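Side-chain contacts in restriction endonuclease UbaLAI (PDB 5O63), which cleaves DNA as a monomeric Type IIE restriction enzyme, the fragment described being its N-terminal B3 domain, which binds cognate DNA: residues E10-A15 and G122-C127; D70-T75 and R94-L99; F111-A114 and S120-Y123. One frame throughout, in Å; residues are numbered along the deposited sequence.

Contact 1 (E10-A15 and G122-C127); sequences ELVRSA and GYYFDC
Tyr124, on strand 121-128, reaches into the last turn of helix 3-14 and meets Leu11, Val12 and Ala15, each with a different part of its ring. Val12 lies over one face: its CG2 sits 4.1 Å from the ring centroid, a CH-pi contact 29° off the normal. With CG1 anti to the backbone N (chi1 168°), CG2 is left over the ring face and CG1 beside the phenol end, 3.6 Å from Tyr124 OH. Ala15 CB comes in at the ring edge, near its plane, 3.7 Å from Tyr124 CE1. Leu11 slides past the root of the side chain, its CG 3.7 Å from Tyr124 CD1. No hydrogen bond joins 10-15 to 122-127; the phenol oxygen pairs with His116 NE2 on the neighbouring strand. A leucine in place of Tyr124 would probably leave His116 without its hydroxyl partner and open a gap beneath Val12 and Ala15. The tight part is thus the ring among its three neighbours; the loose side is the outer face of the helix, where Glu10 is exposed and Arg13 points away from the strand. Ser14 OG turns back to Leu11 O at 2.6 Å, bonding within its own segment. This is helix-on-sheet packing, in which the N-terminal helix covers one face of the central strands of the B3 domain.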
# COMPACT_ATOMS: atom_id res chain seq x y z
N GLU A 10 -0.52 -4.72 15.20
CA GLU A 10 -1.71 -3.97 15.55
C GLU A 10 -2.70 -3.92 14.35
O GLU A 10 -3.95 -4.02 14.50
CB GLU A 10 -1.30 -2.55 15.98
CG GLU A 10 -2.35 -1.81 16.83
N LEU A 11 -2.13 -3.78 13.17
CA LEU A 11 -2.97 -3.70 11.96
C LEU A 11 -3.67 -5.06 11.74
O LEU A 11 -4.90 -5.13 11.42
CB LEU A 11 -2.09 -3.29 10.77
CG LEU A 11 -2.71 -3.05 9.41
CD1 LEU A 11 -3.98 -2.24 9.58
CD2 LEU A 11 -1.70 -2.23 8.65
N VAL A 12 -2.93 -6.16 11.95
CA VAL A 12 -3.55 -7.49 11.75
C VAL A 12 -4.60 -7.74 12.82
O VAL A 12 -5.73 -8.20 12.54
CB VAL A 12 -2.46 -8.57 11.67
CG1 VAL A 12 -3.04 -9.92 11.76
CG2 VAL A 12 -1.66 -8.37 10.36
N ARG A 13 -4.25 -7.44 14.07
CA ARG A 13 -5.23 -7.63 15.12
C ARG A 13 -6.50 -6.77 14.87
O ARG A 13 -7.59 -7.19 15.29
CB ARG A 13 -4.61 -7.34 16.49
CG ARG A 13 -4.68 -5.87 16.86
N SER A 14 -6.40 -5.65 14.12
CA SER A 14 -7.56 -4.79 13.97
C SER A 14 -8.53 -5.46 13.01
O SER A 14 -9.70 -5.07 12.94
CB SER A 14 -7.19 -3.37 13.49
OG SER A 14 -6.64 -3.36 12.19
N ALA A 15 -8.04 -6.45 12.25
CA ALA A 15 -8.89 -7.24 11.34
C ALA A 15 -9.35 -8.55 12.00
O ALA A 15 -9.92 -9.43 11.36
CB ALA A 15 -8.15 -7.51 10.04
N GLY A 122 -3.62 -12.36 4.07
CA GLY A 122 -4.37 -11.28 3.45
C GLY A 122 -3.61 -9.96 3.36
O GLY A 122 -2.61 -9.76 4.03
N TYR A 123 -4.11 -9.05 2.53
CA TYR A 123 -3.52 -7.72 2.36
C TYR A 123 -4.19 -6.71 3.28
O TYR A 123 -5.37 -6.84 3.62
CB TYR A 123 -3.64 -7.23 0.90
CG TYR A 123 -2.71 -7.97 -0.02
CD1 TYR A 123 -1.40 -7.49 -0.25
CD2 TYR A 123 -3.11 -9.12 -0.67
CE1 TYR A 123 -0.54 -8.17 -1.09
CE2 TYR A 123 -2.22 -9.84 -1.50
CZ TYR A 123 -0.93 -9.35 -1.72
OH TYR A 123 -0.04 -10.04 -2.55
N TYR A 124 -3.41 -5.67 3.61
CA TYR A 124 -3.81 -4.55 4.48
C TYR A 124 -3.35 -3.27 3.84
O TYR A 124 -2.29 -3.26 3.25
CB TYR A 124 -3.15 -4.64 5.83
CG TYR A 124 -3.57 -5.85 6.57
CD1 TYR A 124 -4.50 -5.76 7.62
CD2 TYR A 124 -3.07 -7.13 6.22
CE1 TYR A 124 -4.94 -6.89 8.33
CE2 TYR A 124 -3.50 -8.28 6.93
CZ TYR A 124 -4.45 -8.13 7.98
OH TYR A 124 -4.93 -9.22 8.73
N PHE A 125 -4.14 -2.21 4.00
CA PHE A 125 -3.75 -0.91 3.45
C PHE A 125 -3.92 0.17 4.45
O PHE A 125 -4.96 0.27 5.11
CB PHE A 125 -4.63 -0.64 2.22
CG PHE A 125 -4.52 0.73 1.68
CD1 PHE A 125 -5.41 1.72 2.06
CD2 PHE A 125 -3.52 1.02 0.76
CE1 PHE A 125 -5.32 3.04 1.53
CE2 PHE A 125 -3.40 2.33 0.21
CZ PHE A 125 -4.30 3.34 0.60
N ASP A 126 -2.95 1.09 4.53
CA ASP A 126 -3.00 2.25 5.40
C ASP A 126 -2.44 3.43 4.60
O ASP A 126 -1.71 3.23 3.65
CB ASP A 126 -2.16 2.00 6.64
CG ASP A 126 -2.42 2.99 7.79
OD1 ASP A 126 -3.30 3.85 7.71
OD2 ASP A 126 -1.78 2.80 8.85
N CYS A 127 -2.86 4.64 4.95
CA CYS A 127 -2.31 5.80 4.26
C CYS A 127 -2.44 7.04 5.08
O CYS A 127 -3.18 7.09 6.07
CB CYS A 127 -2.96 5.99 2.93
SG CYS A 127 -4.67 6.54 3.08

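Contact 2 (D70-T75 and R94-L99). With nucleotides of chain C.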
# COMPACT_ATOMS: atom_id res chain seq x y z
N ASP A 70 -8.84 -2.25 4.89
CA ASP A 70 -8.55 -0.83 4.93
C ASP A 70 -8.47 -0.37 6.36
O ASP A 70 -9.45 -0.39 7.10
CB ASP A 70 -9.64 -0.04 4.20
CG ASP A 70 -9.35 1.41 4.20
OD1 ASP A 70 -9.64 2.10 5.17
OD2 ASP A 70 -8.82 1.89 3.19
N SER A 71 -7.26 -0.00 6.81
CA SER A 71 -7.06 0.32 8.19
C SER A 71 -7.81 1.57 8.61
O SER A 71 -8.24 1.66 9.73
CB SER A 71 -5.54 0.50 8.44
OG SER A 71 -5.26 0.87 9.80
N LEU A 72 -7.95 2.54 7.71
CA LEU A 72 -8.55 3.80 8.14
C LEU A 72 -10.06 3.58 8.46
O LEU A 72 -10.55 4.07 9.48
CB LEU A 72 -8.41 4.89 7.08
CG LEU A 72 -6.99 5.47 6.98
CD1 LEU A 72 -7.04 6.50 5.81
CD2 LEU A 72 -6.74 6.12 8.31
N SER A 73 -10.72 2.79 7.61
CA SER A 73 -12.14 2.45 7.85
C SER A 73 -12.40 1.22 8.70
O SER A 73 -13.55 0.96 9.09
CB SER A 73 -12.82 2.27 6.48
OG SER A 73 -12.38 1.10 5.78
N LYS A 74 -11.34 0.49 9.05
CA LYS A 74 -11.42 -0.83 9.69
C LYS A 74 -12.50 -1.69 9.02
O LYS A 74 -13.30 -2.34 9.73
CB LYS A 74 -11.69 -0.70 11.21
CG LYS A 74 -10.55 0.02 12.01
CD LYS A 74 -9.18 -0.61 11.75
CE LYS A 74 -8.05 0.03 12.60
NZ LYS A 74 -6.63 -0.22 12.07
N THR A 75 -12.54 -1.70 7.68
CA THR A 75 -13.41 -2.66 6.94
C THR A 75 -12.70 -3.35 5.78
O THR A 75 -11.73 -2.81 5.21
CB THR A 75 -14.66 -1.95 6.33
OG1 THR A 75 -14.22 -0.80 5.62
CG2 THR A 75 -15.57 -1.51 7.43
N ARG A 94 -9.06 2.26 -6.47
CA ARG A 94 -10.16 2.05 -5.48
C ARG A 94 -9.65 2.19 -4.03
O ARG A 94 -10.26 1.71 -3.10
CB ARG A 94 -10.89 0.66 -5.70
CG ARG A 94 -11.27 0.38 -7.17
CD ARG A 94 -12.11 -0.89 -7.23
NE ARG A 94 -13.33 -0.74 -6.44
CZ ARG A 94 -14.06 -1.81 -6.05
NH1 ARG A 94 -13.72 -3.01 -6.50
NH2 ARG A 94 -15.11 -1.64 -5.27
N MET A 95 -8.53 2.92 -3.82
CA MET A 95 -8.12 3.21 -2.47
C MET A 95 -8.92 4.29 -1.76
O MET A 95 -9.77 5.01 -2.34
CB MET A 95 -6.63 3.60 -2.48
CG MET A 95 -5.82 2.41 -2.84
SD MET A 95 -4.10 2.87 -3.16
CE MET A 95 -4.44 3.55 -4.79
N HIS A 96 -8.69 4.31 -0.44
CA HIS A 96 -9.28 5.32 0.45
C HIS A 96 -9.14 6.77 -0.09
O HIS A 96 -8.10 7.17 -0.62
CB HIS A 96 -8.63 5.20 1.83
CG HIS A 96 -9.38 5.89 2.90
ND1 HIS A 96 -9.44 7.27 3.01
CD2 HIS A 96 -10.14 5.40 3.92
CE1 HIS A 96 -10.17 7.59 4.07
NE2 HIS A 96 -10.60 6.47 4.65
N GLY A 97 -10.24 7.50 -0.06
CA GLY A 97 -10.27 8.86 -0.62
C GLY A 97 -9.37 9.87 0.06
O GLY A 97 -9.14 10.96 -0.51
N LEU A 98 -8.79 9.54 1.21
CA LEU A 98 -7.83 10.45 1.84
C LEU A 98 -6.76 10.79 0.81
O LEU A 98 -6.24 11.91 0.78
CB LEU A 98 -7.18 9.84 3.10
CG LEU A 98 -6.15 10.77 3.78
CD1 LEU A 98 -6.70 12.19 4.04
CD2 LEU A 98 -5.71 10.15 5.10
N LEU A 99 -6.44 9.85 -0.08
CA LEU A 99 -5.27 10.11 -0.97
C LEU A 99 -5.59 11.18 -2.01
O LEU A 99 -4.68 11.73 -2.65
CB LEU A 99 -4.84 8.87 -1.72
CG LEU A 99 -4.24 7.74 -0.88
CD1 LEU A 99 -3.87 6.62 -1.84
CD2 LEU A 99 -3.08 8.25 -0.06
P DC C 2 -13.98 3.15 -6.36
OP1 DC C 2 -14.46 1.76 -6.07
OP2 DC C 2 -13.07 3.85 -5.39
O5' DC C 2 -13.36 3.13 -7.80
C5' DC C 2 -14.01 2.44 -8.88
C4' DC C 2 -13.45 2.88 -10.22
O4' DC C 2 -13.61 4.30 -10.40
C3' DC C 2 -11.96 2.60 -10.38
O3' DC C 2 -11.87 1.38 -11.18
C2' DC C 2 -11.44 3.87 -11.11
C1' DC C 2 -12.77 4.61 -11.46
N1 DC C 2 -12.65 6.09 -11.56
C2 DC C 2 -13.24 6.69 -12.72
O2 DC C 2 -13.75 5.97 -13.55
N3 DC C 2 -13.11 8.00 -12.88
C4 DC C 2 -12.60 8.75 -11.89
N4 DC C 2 -12.52 10.09 -12.11
C5 DC C 2 -12.03 8.18 -10.69
C6 DC C 2 -12.10 6.85 -10.55
O HOH W 1 -8.30 1.56 0.74
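Asp70 and His96 bring the two backbones to their nearest point, 7.6 Å between CA atoms, where the turn after strand 62-70 faces the loop after strand 89-93. The Asp70 carboxylate lies almost coplanar with the imidazole, the planes 15° apart, and OD1 meets the ring edge 3.6 Å from His96 CD2. A water also bridges the pair, donating to Asp70 OD2 and accepting from His96 N at 3.0 Å. Leu72 covers a face of the same ring: its CD1 stands 3.6 Å from the centroid of His96, practically on the normal, a CH-pi contact, and also touches Leu98 CD2. Its own loop fixes the ring's rotation too, as Leu98 N donates in the ring plane to His96 ND1 at 3.0 Å. Within 70-75 the turn is an Asx motif combined with a G1 beta bulge, in which Lys74 and Thr75 both face Asp70. Here Ser73 N donates almost head-on to Asp70 OD1, 2.8 Å away, which is likely to fix the rotation of the carboxylate that faces His96. At the start of 94-99, Arg94 bends at chi3 (60°) and lays its guanidinium edge against the DNA backbone, NE donating to OP1 of DC2 of chain C at 2.8 Å and 165°.

Contact 3 (F111-A114 and S120-Y123)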
# COMPACT_ATOMS: atom_id res chain seq x y z
N PHE A 111 1.21 -0.90 2.34
CA PHE A 111 0.52 -2.15 2.08
C PHE A 111 1.25 -3.22 2.88
O PHE A 111 2.47 -3.26 2.90
CB PHE A 111 0.54 -2.54 0.61
CG PHE A 111 -0.15 -1.58 -0.33
CD1 PHE A 111 -1.42 -1.90 -0.79
CD2 PHE A 111 0.51 -0.43 -0.82
CE1 PHE A 111 -2.08 -1.03 -1.69
CE2 PHE A 111 -0.17 0.44 -1.71
CZ PHE A 111 -1.43 0.10 -2.11
N LEU A 112 0.51 -4.09 3.53
CA LEU A 112 1.11 -5.18 4.30
C LEU A 112 0.49 -6.47 3.80
O LEU A 112 -0.74 -6.52 3.65
CB LEU A 112 0.82 -5.01 5.79
CG LEU A 112 1.53 -5.91 6.79
CD1 LEU A 112 2.94 -5.39 6.95
CD2 LEU A 112 0.74 -5.97 8.15
N PHE A 113 1.31 -7.48 3.51
CA PHE A 113 0.78 -8.81 3.21
C PHE A 113 1.12 -9.66 4.40
O PHE A 113 2.30 -9.83 4.71
CB PHE A 113 1.35 -9.41 1.92
CG PHE A 113 0.82 -10.81 1.66
CD1 PHE A 113 -0.46 -11.00 1.16
CD2 PHE A 113 1.57 -11.92 2.00
CE1 PHE A 113 -0.96 -12.28 0.94
CE2 PHE A 113 1.09 -13.20 1.78
CZ PHE A 113 -0.18 -13.38 1.25
N ALA A 114 0.12 -10.14 5.11
CA ALA A 114 0.41 -10.94 6.30
C ALA A 114 -0.05 -12.39 6.17
O ALA A 114 -1.12 -12.68 5.66
CB ALA A 114 -0.21 -10.29 7.52
N SER A 120 -4.65 -18.50 7.51
CA SER A 120 -5.15 -17.57 6.48
C SER A 120 -4.06 -16.55 6.14
O SER A 120 -3.00 -16.51 6.78
CB SER A 120 -6.44 -16.85 6.90
OG SER A 120 -6.30 -16.05 8.06
N SER A 121 -4.32 -15.75 5.12
CA SER A 121 -3.40 -14.65 4.80
C SER A 121 -4.18 -13.56 4.12
O SER A 121 -5.29 -13.81 3.64
CB SER A 121 -2.25 -15.13 3.91
OG SER A 121 -2.69 -15.61 2.65
N GLY A 122 -3.62 -12.36 4.07
CA GLY A 122 -4.37 -11.28 3.45
C GLY A 122 -3.61 -9.96 3.36
O GLY A 122 -2.61 -9.76 4.03
N TYR A 123 -4.11 -9.05 2.53
CA TYR A 123 -3.52 -7.72 2.36
C TYR A 123 -4.19 -6.71 3.28
O TYR A 123 -5.37 -6.84 3.62
CB TYR A 123 -3.64 -7.23 0.90
CG TYR A 123 -2.71 -7.97 -0.02
CD1 TYR A 123 -1.40 -7.49 -0.25
CD2 TYR A 123 -3.11 -9.12 -0.67
CE1 TYR A 123 -0.54 -8.17 -1.09
CE2 TYR A 123 -2.22 -9.84 -1.50
CZ TYR A 123 -0.93 -9.35 -1.72
OH TYR A 123 -0.04 -10.04 -2.55
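Ala114 N donates to Gly122 O at 3.0 Å, nearly straight at 171°, and Gly122 N returns a bond of equal length to Ala114 O, making these residues a hydrogen-bonded antiparallel pair. Ala114 O is also approached by Ser121 CA, a CA-H...O contact of 3.1 Å. One step along, Phe113 and Tyr123 form the non-hydrogen-bonded pair, and their side chains rise together from one face of the sheet. Phe113 CD1 sits over the centre of the tyrosine ring, 3.4 Å from Tyr123 CZ, but the two planes are inclined by 53°, so the rings meet obliquely. With CG anti to the backbone N (chi1 178°), the Phe113 ring extends along the strand until its far end reaches Ser121, CZ lying 3.6 Å from OG. The tyrosine ring is further fixed by Phe49, whose carbonyl accepts from its hydroxyl and whose ring it meets edge-to-face, as it does that of Phe66. On the other face Leu112 and Ala114, with Tyr124, meet Val12 of helix 3-14, while Gly122 adds no side chain beside Ala114. Such pairing, with each face packed separately, belongs to the antiparallel beta hairpin of strands 108-116 and 121-128, part of the B3-domain sheet.

From the N terminus, the end of helix 3-14 opens the widest loop, which contact 1 closes more than a hundred residues later on strand 121-128. Contact 2 is nested within it, bringing the turn after strand 62-70 to the loop that follows strand 89-93. Contact 3 comes in series after contact 2: it is the short hairpin closure of strands 108-116 and 121-128, and shares Gly122 and Tyr123 with contact 1. Phe125 O and Ser71 N, 2.9 Å apart, join contacts 1 and 2, while Val12 packs on Ala114 between contacts 1 and 3. Together they join the N-terminal helix and the DNA-contacting loop to the sheet, of which the hairpin is part.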